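Local coordinates for protein thiazoline oxidase/subtilisin-like protease (PDB 4H6X) that probably matures the patellamide precursor peptide, acting as a subtilisin-like protease of a transamidating family that joins as well as cuts peptide bonds, at residues A[33-38]-A[283-288]; A[133-138]-A[164-169]; A[137-142]-A[157-162]; A[161-164]-A[170-173]; A[190-195]-A[200-205]. All blocks are in the same frame, centred on the assembly; numbering follows the deposited sequence.

Contact 1: A[33-38]-A[283-288]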
# COMPACT_ATOMS: atom_id res chain seq x y z
N ILE A 33 -4.07 -11.71 -9.41
CA ILE A 33 -2.96 -10.93 -8.85
C ILE A 33 -3.19 -10.87 -7.34
O ILE A 33 -4.21 -10.32 -6.88
CB ILE A 33 -2.88 -9.50 -9.45
CG1 ILE A 33 -2.69 -9.56 -10.98
CG2 ILE A 33 -1.76 -8.70 -8.79
CD1 ILE A 33 -1.53 -10.41 -11.44
N THR A 34 -2.24 -11.43 -6.59
CA THR A 34 -2.28 -11.48 -5.13
C THR A 34 -1.31 -10.48 -4.52
O THR A 34 -0.11 -10.52 -4.82
CB THR A 34 -1.96 -12.90 -4.61
OG1 THR A 34 -2.98 -13.79 -5.08
CG2 THR A 34 -1.90 -12.93 -3.06
N ILE A 35 -1.83 -9.59 -3.68
CA ILE A 35 -1.01 -8.64 -2.93
C ILE A 35 -1.01 -9.10 -1.48
O ILE A 35 -2.07 -9.29 -0.89
CB ILE A 35 -1.60 -7.20 -2.99
CG1 ILE A 35 -1.72 -6.71 -4.46
CG2 ILE A 35 -0.76 -6.23 -2.16
CD1 ILE A 35 -2.90 -5.77 -4.68
N VAL A 36 0.18 -9.30 -0.91
CA VAL A 36 0.28 -9.64 0.51
C VAL A 36 0.77 -8.40 1.24
O VAL A 36 1.82 -7.84 0.91
CB VAL A 36 1.21 -10.85 0.79
CG1 VAL A 36 1.29 -11.14 2.28
CG2 VAL A 36 0.71 -12.09 0.05
N ILE A 37 0.00 -8.00 2.25
CA ILE A 37 0.29 -6.79 3.00
C ILE A 37 0.83 -7.15 4.37
O ILE A 37 0.11 -7.72 5.22
CB ILE A 37 -0.98 -5.90 3.13
CG1 ILE A 37 -1.48 -5.49 1.73
CG2 ILE A 37 -0.71 -4.68 3.99
CD1 ILE A 37 -2.83 -4.76 1.77
N ILE A 38 2.10 -6.83 4.57
CA ILE A 38 2.78 -7.03 5.84
C ILE A 38 2.66 -5.74 6.64
O ILE A 38 3.37 -4.75 6.38
CB ILE A 38 4.25 -7.49 5.64
CG1 ILE A 38 4.27 -8.81 4.83
CG2 ILE A 38 4.97 -7.60 6.98
CD1 ILE A 38 5.67 -9.29 4.44
N ILE A 283 -1.09 0.58 -8.27
CA ILE A 283 -0.77 0.84 -9.68
C ILE A 283 -0.06 -0.38 -10.27
O ILE A 283 -0.44 -0.88 -11.33
CB ILE A 283 0.04 2.15 -9.86
CG1 ILE A 283 -0.86 3.35 -9.48
CG2 ILE A 283 0.56 2.28 -11.29
CD1 ILE A 283 -0.20 4.71 -9.55
N SER A 284 0.95 -0.86 -9.55
CA SER A 284 1.70 -2.04 -9.96
C SER A 284 0.79 -3.24 -10.16
O SER A 284 0.94 -3.98 -11.12
CB SER A 284 2.80 -2.37 -8.94
OG SER A 284 3.74 -1.30 -8.87
N ALA A 285 -0.17 -3.43 -9.25
CA ALA A 285 -1.13 -4.54 -9.39
C ALA A 285 -2.06 -4.37 -10.60
O ALA A 285 -2.40 -5.34 -11.29
CB ALA A 285 -1.95 -4.68 -8.12
N LEU A 286 -2.51 -3.14 -10.84
CA LEU A 286 -3.28 -2.86 -12.06
C LEU A 286 -2.48 -3.21 -13.33
O LEU A 286 -3.02 -3.80 -14.28
CB LEU A 286 -3.73 -1.39 -12.08
CG LEU A 286 -4.80 -0.89 -11.09
CD1 LEU A 286 -5.17 0.55 -11.41
CD2 LEU A 286 -6.05 -1.75 -11.05
N LEU A 287 -1.20 -2.85 -13.36
CA LEU A 287 -0.36 -3.11 -14.54
C LEU A 287 -0.15 -4.60 -14.74
O LEU A 287 -0.20 -5.10 -15.87
CB LEU A 287 0.97 -2.36 -14.48
CG LEU A 287 0.89 -0.83 -14.50
CD1 LEU A 287 2.25 -0.21 -14.15
CD2 LEU A 287 0.37 -0.30 -15.84
N MET A 288 0.05 -5.32 -13.63
CA MET A 288 0.09 -6.78 -13.66
C MET A 288 -1.26 -7.37 -14.08
O MET A 288 -1.29 -8.37 -14.81
CB MET A 288 0.49 -7.36 -12.29
CG MET A 288 1.90 -7.04 -11.83
SD MET A 288 2.22 -7.87 -10.25
CE MET A 288 3.94 -7.41 -10.03
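No ring, amide or guanidinium takes part where I33 and I35 meet A285 and M288; the interface is aliphatic throughout. It belongs to the subtilase fold, a parallel sheet sandwiched between helices: strand 34-39 is central in the sheet, and helix 273-293 packs on the face where I33 and the end of I35 meet it. The evidence for the opposite face is that V36 and I38 touch helix 154-165 instead. In this family such a strand typically leads to the catalytic aspartate and such a helix starts at the serine, so the contact probably joins two elements that carry the active site.

A285 is the small residue on which both isoleucines rest, I33 just ahead of the strand and I35 within it. Its CB receives I35 CD1 at 3.7 Å and I33 CG2 at 4.1 Å, one isoleucine by its long branch and the other by its short one. I35 reaches there with a second torsion displaced from the staggered value, chi2 148°, which carries CD1 over the alanine although the CB of I35 does not itself face the helix. The nearest CA atoms, of I33 and A285, are 6.7 Å apart. M288 offers only its root, its extended chain leading away toward I170. The side chains of I33 and M288 cross at about a right angle, with I33 CD1 3.8 Å from M288 CB and 3.9 Å from M288 O.

Contact 2: A[133-138]-A[164-169]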
# COMPACT_ATOMS: atom_id res chain seq x y z
N ARG A 133 -6.79 -9.75 -5.49
CA ARG A 133 -6.87 -10.56 -4.27
C ARG A 133 -5.88 -9.98 -3.26
O ARG A 133 -4.71 -9.72 -3.60
CB ARG A 133 -6.52 -12.02 -4.59
CG ARG A 133 -6.60 -13.00 -3.42
CD ARG A 133 -6.49 -14.43 -3.92
NE ARG A 133 -6.26 -15.39 -2.84
CZ ARG A 133 -5.09 -15.96 -2.58
NH1 ARG A 133 -4.02 -15.70 -3.33
NH2 ARG A 133 -4.98 -16.82 -1.57
N VAL A 134 -6.34 -9.76 -2.04
CA VAL A 134 -5.47 -9.21 -1.01
C VAL A 134 -5.42 -10.14 0.19
O VAL A 134 -6.48 -10.57 0.68
CB VAL A 134 -5.91 -7.80 -0.57
CG1 VAL A 134 -5.18 -7.39 0.71
CG2 VAL A 134 -5.65 -6.78 -1.68
N ILE A 135 -4.20 -10.45 0.64
CA ILE A 135 -3.98 -11.16 1.90
C ILE A 135 -3.28 -10.22 2.88
O ILE A 135 -2.17 -9.73 2.61
CB ILE A 135 -3.11 -12.43 1.72
CG1 ILE A 135 -3.84 -13.44 0.81
CG2 ILE A 135 -2.75 -13.05 3.09
CD1 ILE A 135 -2.97 -14.61 0.34
N ASN A 136 -3.95 -9.92 3.99
CA ASN A 136 -3.31 -9.23 5.09
C ASN A 136 -2.57 -10.22 5.98
O ASN A 136 -3.13 -11.25 6.37
CB ASN A 136 -4.34 -8.44 5.90
CG ASN A 136 -4.73 -7.12 5.24
OD1 ASN A 136 -3.99 -6.13 5.31
ND2 ASN A 136 -5.90 -7.10 4.63
N MET A 137 -1.31 -9.93 6.29
CA MET A 137 -0.55 -10.75 7.24
C MET A 137 -0.21 -9.88 8.46
O MET A 137 0.86 -9.25 8.51
CB MET A 137 0.72 -11.29 6.58
CG MET A 137 1.48 -12.30 7.44
SD MET A 137 3.10 -12.75 6.78
CE MET A 137 2.62 -13.44 5.20
N PRO A 138 -1.14 -9.80 9.44
CA PRO A 138 -0.97 -8.82 10.52
C PRO A 138 0.23 -9.13 11.42
O PRO A 138 0.48 -10.30 11.71
CB PRO A 138 -2.26 -8.96 11.34
CG PRO A 138 -3.25 -9.52 10.36
CD PRO A 138 -2.44 -10.48 9.53
N LEU A 164 5.58 -15.33 0.16
CA LEU A 164 5.94 -16.05 -1.06
C LEU A 164 5.15 -17.36 -1.21
O LEU A 164 4.55 -17.62 -2.26
CB LEU A 164 7.44 -16.34 -1.11
CG LEU A 164 8.33 -15.15 -1.42
CD1 LEU A 164 9.79 -15.54 -1.26
CD2 LEU A 164 8.04 -14.58 -2.81
N GLU A 165 5.12 -18.15 -0.14
CA GLU A 165 4.40 -19.41 -0.16
C GLU A 165 2.89 -19.22 -0.34
O GLU A 165 2.20 -20.08 -0.90
CB GLU A 165 4.70 -20.21 1.12
CG GLU A 165 4.37 -21.69 0.98
CD GLU A 165 5.19 -22.34 -0.12
OE1 GLU A 165 6.27 -21.84 -0.45
OE2 GLU A 165 4.73 -23.35 -0.67
N LEU A 166 2.38 -18.09 0.12
CA LEU A 166 0.97 -17.76 -0.07
C LEU A 166 0.60 -17.34 -1.51
O LEU A 166 -0.57 -17.15 -1.82
CB LEU A 166 0.54 -16.68 0.94
CG LEU A 166 0.60 -17.08 2.41
CD1 LEU A 166 0.42 -15.85 3.28
CD2 LEU A 166 -0.45 -18.15 2.73
N GLY A 167 1.58 -17.21 -2.39
CA GLY A 167 1.28 -16.86 -3.79
C GLY A 167 1.32 -15.37 -4.12
O GLY A 167 0.73 -14.93 -5.11
N ALA A 168 2.01 -14.58 -3.29
CA ALA A 168 2.16 -13.16 -3.54
C ALA A 168 2.76 -12.95 -4.93
O ALA A 168 3.73 -13.63 -5.31
CB ALA A 168 3.07 -12.51 -2.51
N ASN A 169 2.14 -12.03 -5.67
CA ASN A 169 2.73 -11.38 -6.82
C ASN A 169 3.42 -10.10 -6.38
O ASN A 169 4.44 -9.69 -6.95
CB ASN A 169 1.63 -11.05 -7.85
CG ASN A 169 1.07 -12.30 -8.51
OD1 ASN A 169 1.77 -13.00 -9.24
ND2 ASN A 169 -0.18 -12.62 -8.23
O HOH W 1 -2.75 -18.17 -0.74
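Strand 133-138 and the segment 164-169, in which L166 follows helix 154-165, keep their backbones well apart, the nearest CA atoms being those of I135 and A168 at 8.4 Å, and the chain turns out of the helix through a Schellman motif at G167, whose phi is 93°. L166 fills the gap and is met at three levels by alternate residues of the strand. At one end is M137, whose CE lies 3.8 Å from L166 CD1; the chain starts with CG anti to the backbone N and then bends at chi3 (-60°), which turns the methyl aside at the end. I135 comes next, its CD1 4.1 Å from L166 CB and just as near L166 O, the two side chains crossing at a slant.

Helix 154-165 is the connecting helix of a beta-alpha-beta unit that starts on strand 133-138 and returns to the sheet as strand 170-173, passing over strand 34-39 between them, and this contact lies where the helix ends and the return begins. At the outer level the link becomes polar. R133 stretches out alongside I135, whose CG1 stands 4.3 Å above one face of the guanidinium, displaced toward its rim. NH1 is 4.0 Å from L166 O, too far for a direct bond, and is instead hydrogen-bonded to T34 OG1. A water in the guanidinium plane closes the distance: it accepts from R133 NH2 at 2.7 Å and donates to L166 O at 2.6 Å.

Contact 3: A[137-142]-A[157-162]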
# COMPACT_ATOMS: atom_id res chain seq x y z
N MET A 137 -1.31 -9.93 6.29
CA MET A 137 -0.55 -10.75 7.24
C MET A 137 -0.21 -9.88 8.46
O MET A 137 0.86 -9.25 8.51
CB MET A 137 0.72 -11.29 6.58
CG MET A 137 1.48 -12.30 7.44
SD MET A 137 3.10 -12.75 6.78
CE MET A 137 2.62 -13.44 5.20
N PRO A 138 -1.14 -9.80 9.44
CA PRO A 138 -0.97 -8.82 10.52
C PRO A 138 0.23 -9.13 11.42
O PRO A 138 0.48 -10.30 11.71
CB PRO A 138 -2.26 -8.96 11.34
CG PRO A 138 -3.25 -9.52 10.36
CD PRO A 138 -2.44 -10.48 9.53
N GLN A 139 0.91 -8.08 11.86
CA GLN A 139 2.13 -8.18 12.65
C GLN A 139 1.99 -7.59 14.07
O GLN A 139 2.97 -7.52 14.82
CB GLN A 139 3.28 -7.45 11.93
CG GLN A 139 3.55 -7.92 10.50
CD GLN A 139 3.96 -9.38 10.43
OE1 GLN A 139 4.73 -9.85 11.26
NE2 GLN A 139 3.42 -10.10 9.46
N ASP A 140 0.80 -7.14 14.44
CA ASP A 140 0.70 -6.30 15.66
C ASP A 140 0.95 -7.08 16.96
O ASP A 140 1.31 -6.49 18.00
CB ASP A 140 -0.62 -5.52 15.71
CG ASP A 140 -1.83 -6.42 15.84
OD1 ASP A 140 -2.01 -7.30 14.96
OD2 ASP A 140 -2.60 -6.22 16.82
N ALA A 141 0.79 -8.40 16.87
CA ALA A 141 0.93 -9.28 18.02
C ALA A 141 2.36 -9.33 18.56
O ALA A 141 2.54 -9.52 19.76
CB ALA A 141 0.41 -10.67 17.72
N VAL A 142 3.35 -9.15 17.69
CA VAL A 142 4.74 -8.99 18.16
C VAL A 142 4.91 -7.77 19.08
O VAL A 142 5.96 -7.57 19.68
CB VAL A 142 5.81 -8.91 17.02
CG1 VAL A 142 5.76 -10.14 16.15
CG2 VAL A 142 5.68 -7.63 16.19
N ALA A 157 11.76 -11.21 7.64
CA ALA A 157 12.24 -12.27 6.75
C ALA A 157 11.28 -13.47 6.76
O ALA A 157 10.90 -13.98 5.71
CB ALA A 157 13.64 -12.71 7.15
N ARG A 158 10.91 -13.91 7.95
CA ARG A 158 9.95 -15.01 8.10
C ARG A 158 8.60 -14.67 7.43
O ARG A 158 7.99 -15.51 6.77
CB ARG A 158 9.78 -15.34 9.58
CG ARG A 158 11.06 -15.84 10.23
CD ARG A 158 10.83 -16.20 11.70
NE ARG A 158 10.11 -17.48 11.87
CZ ARG A 158 9.86 -18.05 13.05
NH1 ARG A 158 10.23 -17.45 14.20
NH2 ARG A 158 9.23 -19.22 13.10
N ALA A 159 8.13 -13.44 7.63
CA ALA A 159 6.89 -12.98 6.99
C ALA A 159 6.96 -13.03 5.45
O ALA A 159 5.99 -13.42 4.79
CB ALA A 159 6.54 -11.58 7.47
N ILE A 160 8.09 -12.60 4.90
CA ILE A 160 8.29 -12.59 3.44
C ILE A 160 8.29 -14.02 2.89
O ILE A 160 7.60 -14.29 1.90
CB ILE A 160 9.55 -11.77 3.06
CG1 ILE A 160 9.27 -10.28 3.24
CG2 ILE A 160 9.99 -12.04 1.61
CD1 ILE A 160 10.53 -9.41 3.29
N ASP A 161 9.01 -14.95 3.55
CA ASP A 161 9.02 -16.36 3.12
C ASP A 161 7.61 -16.89 3.12
O ASP A 161 7.23 -17.61 2.21
CB ASP A 161 9.89 -17.27 4.02
CG ASP A 161 11.37 -17.05 3.82
OD1 ASP A 161 11.77 -16.69 2.69
OD2 ASP A 161 12.12 -17.20 4.80
N LEU A 162 6.83 -16.57 4.16
CA LEU A 162 5.43 -16.98 4.19
C LEU A 162 4.61 -16.35 3.05
O LEU A 162 3.83 -17.02 2.38
CB LEU A 162 4.77 -16.68 5.56
CG LEU A 162 3.31 -17.15 5.72
CD1 LEU A 162 3.15 -18.65 5.41
CD2 LEU A 162 2.83 -16.83 7.13
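M137 passes A159 with their CA atoms, the nearest pair, 7.8 Å apart; Q139 to V142 form a type I turn, while the helix runs on. M137 lays its thioether over the helix. SD sits 3.7 Å from A159 CB, while CE is 3.4 Å from A159 O and settles against L162, 3.8 Å from CG, with CB and CD2 of the same leucine hardly farther. L162 presents this branch point because its CG is anti to the backbone N (chi1 -177°).

Q139 folds back toward M137. Bent at chi2 (-61°), it brings NE2 to 2.9 Å from M137 O, a hydrogen bond with an N-H...O angle of 142° and the nitrogen above the carbonyl plane, and puts that same NE2 4.0 Å from A159 CB. OE1 is hydrogen-bonded to N155 ND2, so both ends of the amide are held.

This joins strand 133-138 of the subtilase sheet to helix 154-165 without one hydrogen bond between the segments. Dispersion between the thioether and methyl groups therefore probably holds it, while the glutamine spends its polarity beside the apolar patch; the methyl near A159 O may add slight electrostatic attraction.

Contact 4: A[161-164]-A[170-173]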
# COMPACT_ATOMS: atom_id res chain seq x y z
N ASP A 161 9.01 -14.95 3.55
CA ASP A 161 9.02 -16.36 3.12
C ASP A 161 7.61 -16.89 3.12
O ASP A 161 7.23 -17.61 2.21
CB ASP A 161 9.89 -17.27 4.02
CG ASP A 161 11.37 -17.05 3.82
OD1 ASP A 161 11.77 -16.69 2.69
OD2 ASP A 161 12.12 -17.20 4.80
N LEU A 162 6.83 -16.57 4.16
CA LEU A 162 5.43 -16.98 4.19
C LEU A 162 4.61 -16.35 3.05
O LEU A 162 3.83 -17.02 2.38
CB LEU A 162 4.77 -16.68 5.56
CG LEU A 162 3.31 -17.15 5.72
CD1 LEU A 162 3.15 -18.65 5.41
CD2 LEU A 162 2.83 -16.83 7.13
N ALA A 163 4.75 -15.04 2.87
CA ALA A 163 4.06 -14.32 1.79
C ALA A 163 4.33 -14.96 0.42
O ALA A 163 3.40 -15.09 -0.39
CB ALA A 163 4.48 -12.87 1.77
N LEU A 164 5.58 -15.33 0.16
CA LEU A 164 5.94 -16.05 -1.06
C LEU A 164 5.15 -17.36 -1.21
O LEU A 164 4.55 -17.62 -2.26
CB LEU A 164 7.44 -16.34 -1.11
CG LEU A 164 8.33 -15.15 -1.42
CD1 LEU A 164 9.79 -15.54 -1.26
CD2 LEU A 164 8.04 -14.58 -2.81
N ILE A 170 2.84 -9.46 -5.36
CA ILE A 170 3.38 -8.23 -4.77
C ILE A 170 3.33 -8.40 -3.26
O ILE A 170 2.33 -8.85 -2.72
CB ILE A 170 2.57 -6.98 -5.15
CG1 ILE A 170 2.46 -6.85 -6.69
CG2 ILE A 170 3.17 -5.71 -4.54
CD1 ILE A 170 1.60 -5.67 -7.14
N ILE A 171 4.43 -8.06 -2.60
CA ILE A 171 4.49 -8.00 -1.15
C ILE A 171 4.68 -6.53 -0.77
O ILE A 171 5.69 -5.90 -1.14
CB ILE A 171 5.66 -8.84 -0.58
CG1 ILE A 171 5.53 -10.31 -1.02
CG2 ILE A 171 5.72 -8.70 0.94
CD1 ILE A 171 6.75 -11.19 -0.73
N HIS A 172 3.70 -5.98 -0.07
CA HIS A 172 3.76 -4.63 0.45
C HIS A 172 4.26 -4.64 1.91
O HIS A 172 3.56 -5.17 2.79
CB HIS A 172 2.38 -3.97 0.37
CG HIS A 172 2.39 -2.51 0.69
ND1 HIS A 172 2.29 -2.03 1.98
CD2 HIS A 172 2.49 -1.42 -0.11
CE1 HIS A 172 2.33 -0.71 1.97
NE2 HIS A 172 2.47 -0.32 0.71
N CYS A 173 5.44 -4.07 2.14
CA CYS A 173 6.04 -4.00 3.49
C CYS A 173 6.06 -2.57 4.01
O CYS A 173 6.62 -1.69 3.37
CB CYS A 173 7.49 -4.49 3.53
SG CYS A 173 7.96 -5.88 2.49
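A helix lies on a sheet here by an all-apolar contact, A163 and L164 of helix 154-165 meeting I171 of strand 170-173. The two elements are consecutive in the chain and form the second half of a beta-alpha-beta unit, so the helix comes to rest on the strand it has just led into. Support comes first from the distances: the CA atoms of A163 and I171, the nearest CA pair, are 7.0 Å apart, and no hydrogen bond joins the segments. The loop between them is short, and A168 N probably bonds back to A163 O.

I171 does the reaching. With CG1 anti to the carbonyl carbon (chi1 -58°) and chi2 at 170°, its long branch runs straight out from the sheet, and both of that branch's carbons lie against the alanine: A163 CB is 3.8 Å from I171 CD1 and 3.9 Å from I171 CG1. L164 comes across the end of the same branch at about a right angle, its CD2 4.2 Å from I171 CD1. The neighbours of I171 along the strand, I170 and H172, touch helix 273-293 instead, on the other face of the sheet. On this face C195 of helix 187-197 touches both L164 and I171, and V200 does likewise.

The single methyl of A163 permits the close helix-to-strand distance, and the end of the isoleucine is met by apolar groups, the sulfur of C195 among them. Since no polar group of either segment bonds across, the contact depends on shape and burial of hydrocarbon, while the backbone of I171 spends its hydrogen bonds within the sheet, on L201 and V203.

Contact 5: A[190-195]-A[200-205]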
# COMPACT_ATOMS: atom_id res chain seq x y z
N GLN A 190 18.57 -11.74 2.10
CA GLN A 190 18.36 -12.95 1.28
C GLN A 190 16.90 -13.18 0.93
O GLN A 190 16.61 -13.63 -0.17
CB GLN A 190 18.91 -14.21 1.97
CG GLN A 190 20.42 -14.23 2.13
CD GLN A 190 20.93 -15.59 2.59
OE1 GLN A 190 20.51 -16.64 2.08
NE2 GLN A 190 21.83 -15.57 3.57
N ALA A 191 15.99 -12.91 1.86
CA ALA A 191 14.56 -13.04 1.60
C ALA A 191 14.11 -12.06 0.51
O ALA A 191 13.26 -12.38 -0.31
CB ALA A 191 13.75 -12.82 2.87
N ILE A 192 14.67 -10.85 0.54
CA ILE A 192 14.35 -9.83 -0.46
C ILE A 192 14.83 -10.30 -1.83
O ILE A 192 14.10 -10.20 -2.81
CB ILE A 192 14.97 -8.45 -0.14
CG1 ILE A 192 14.48 -7.90 1.22
CG2 ILE A 192 14.68 -7.45 -1.26
CD1 ILE A 192 13.04 -7.45 1.23
N LYS A 193 16.06 -10.83 -1.88
CA LYS A 193 16.61 -11.38 -3.13
C LYS A 193 15.78 -12.54 -3.67
O LYS A 193 15.56 -12.62 -4.88
CB LYS A 193 18.07 -11.82 -2.96
CG LYS A 193 18.73 -12.16 -4.28
CD LYS A 193 20.12 -12.75 -4.09
CE LYS A 193 20.79 -13.02 -5.43
NZ LYS A 193 20.04 -14.01 -6.24
N LYS A 194 15.31 -13.42 -2.79
CA LYS A 194 14.45 -14.53 -3.21
C LYS A 194 13.16 -14.05 -3.89
O LYS A 194 12.67 -14.70 -4.82
CB LYS A 194 14.14 -15.47 -2.03
CG LYS A 194 13.28 -16.68 -2.40
CD LYS A 194 13.33 -17.79 -1.35
CE LYS A 194 12.74 -19.09 -1.89
NZ LYS A 194 12.69 -20.18 -0.86
N CYS A 195 12.60 -12.93 -3.42
CA CYS A 195 11.44 -12.32 -4.08
C CYS A 195 11.79 -11.96 -5.53
O CYS A 195 11.11 -12.39 -6.46
CB CYS A 195 10.96 -11.08 -3.32
SG CYS A 195 10.20 -11.44 -1.72
N VAL A 200 8.54 -11.75 -7.86
CA VAL A 200 7.65 -11.13 -6.88
C VAL A 200 8.17 -9.74 -6.55
O VAL A 200 9.32 -9.58 -6.15
CB VAL A 200 7.54 -11.97 -5.58
CG1 VAL A 200 6.60 -11.29 -4.57
CG2 VAL A 200 7.05 -13.37 -5.92
N LEU A 201 7.31 -8.74 -6.74
CA LEU A 201 7.65 -7.34 -6.46
C LEU A 201 7.50 -7.01 -4.97
O LEU A 201 6.46 -7.29 -4.38
CB LEU A 201 6.74 -6.41 -7.29
CG LEU A 201 6.95 -4.89 -7.17
CD1 LEU A 201 8.34 -4.47 -7.66
CD2 LEU A 201 5.86 -4.15 -7.93
N ILE A 202 8.53 -6.37 -4.40
CA ILE A 202 8.50 -5.82 -3.06
C ILE A 202 8.32 -4.31 -3.16
O ILE A 202 9.06 -3.64 -3.88
CB ILE A 202 9.83 -6.10 -2.31
CG1 ILE A 202 10.05 -7.60 -2.09
CG2 ILE A 202 9.89 -5.33 -0.99
CD1 ILE A 202 9.18 -8.21 -1.01
N VAL A 203 7.30 -3.80 -2.46
CA VAL A 203 7.06 -2.35 -2.38
C VAL A 203 7.20 -1.89 -0.94
O VAL A 203 6.65 -2.51 -0.00
CB VAL A 203 5.67 -1.92 -2.95
CG1 VAL A 203 5.53 -0.40 -2.96
CG2 VAL A 203 5.46 -2.46 -4.36
N SER A 204 7.95 -0.81 -0.76
CA SER A 204 8.25 -0.31 0.55
C SER A 204 8.41 1.21 0.46
O SER A 204 8.86 1.72 -0.57
CB SER A 204 9.53 -0.99 1.06
OG SER A 204 10.08 -0.32 2.16
N PRO A 205 7.98 1.94 1.50
CA PRO A 205 8.17 3.39 1.55
C PRO A 205 9.61 3.73 1.87
O PRO A 205 10.30 2.92 2.47
CB PRO A 205 7.26 3.82 2.71
CG PRO A 205 7.17 2.63 3.60
CD PRO A 205 7.25 1.44 2.69
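At the apolar centre C195 SG rests on the tip of I202, 3.5 Å from CD1, and the bond leading to it lies along the same branch, with C195 CB 3.8 Å from I202 CG1. The sulfur is anti to its carbonyl carbon (chi1 -70°), which lays the CB-SG bond side by side with the CG1-CD1 bond of I202. I192, one turn earlier, adds a looser touch at the other branch of I202: its CD1 is 4.4 Å from I202 CG2. The helical side of this centre is completed by I160 of helix 154-165, which touches both I192 and C195.

Helix 187-197 and strand 201-205 form the helix and second strand of a beta-alpha-beta unit, its first strand being 170-173, adjacent in the parallel sheet. The tight turn between helix and strand brings V200 against the backbone of C195, with V200 CB 3.7 Å from C195 O.

Here the contact becomes polar. V200 N donates to C195 O at 3.0 Å, with an N-H...O angle of 157° and the donor 41° out of the carbonyl plane. The helix end has further bonds close by, from N198 ND2 to K194 O, and K193 NZ makes a salt bridge with D197.

All five contacts serve one parallel sheet and its two helical layers. Contact 1 alone lies on the face of helix 273-293, and it is fully buried; contacts 2 to 5 are on the other face. Contacts 2, 3 and 4 share helix 154-165: contacts 2 and 3 both use M137 of strand 133-138, and contact 4 carries the helix to strand 170-173. Contact 5 repeats the helix-on-strand pattern one unit on, meeting contact 3 through I160 and C195. Chemistry differs with place: buried contacts 1, 3 and 4 have no hydrogen bonds between segments, whereas partly buried contact 2 adds a water bridge and contact 5 a direct backbone bond, which belongs to the short connection between helix and strand.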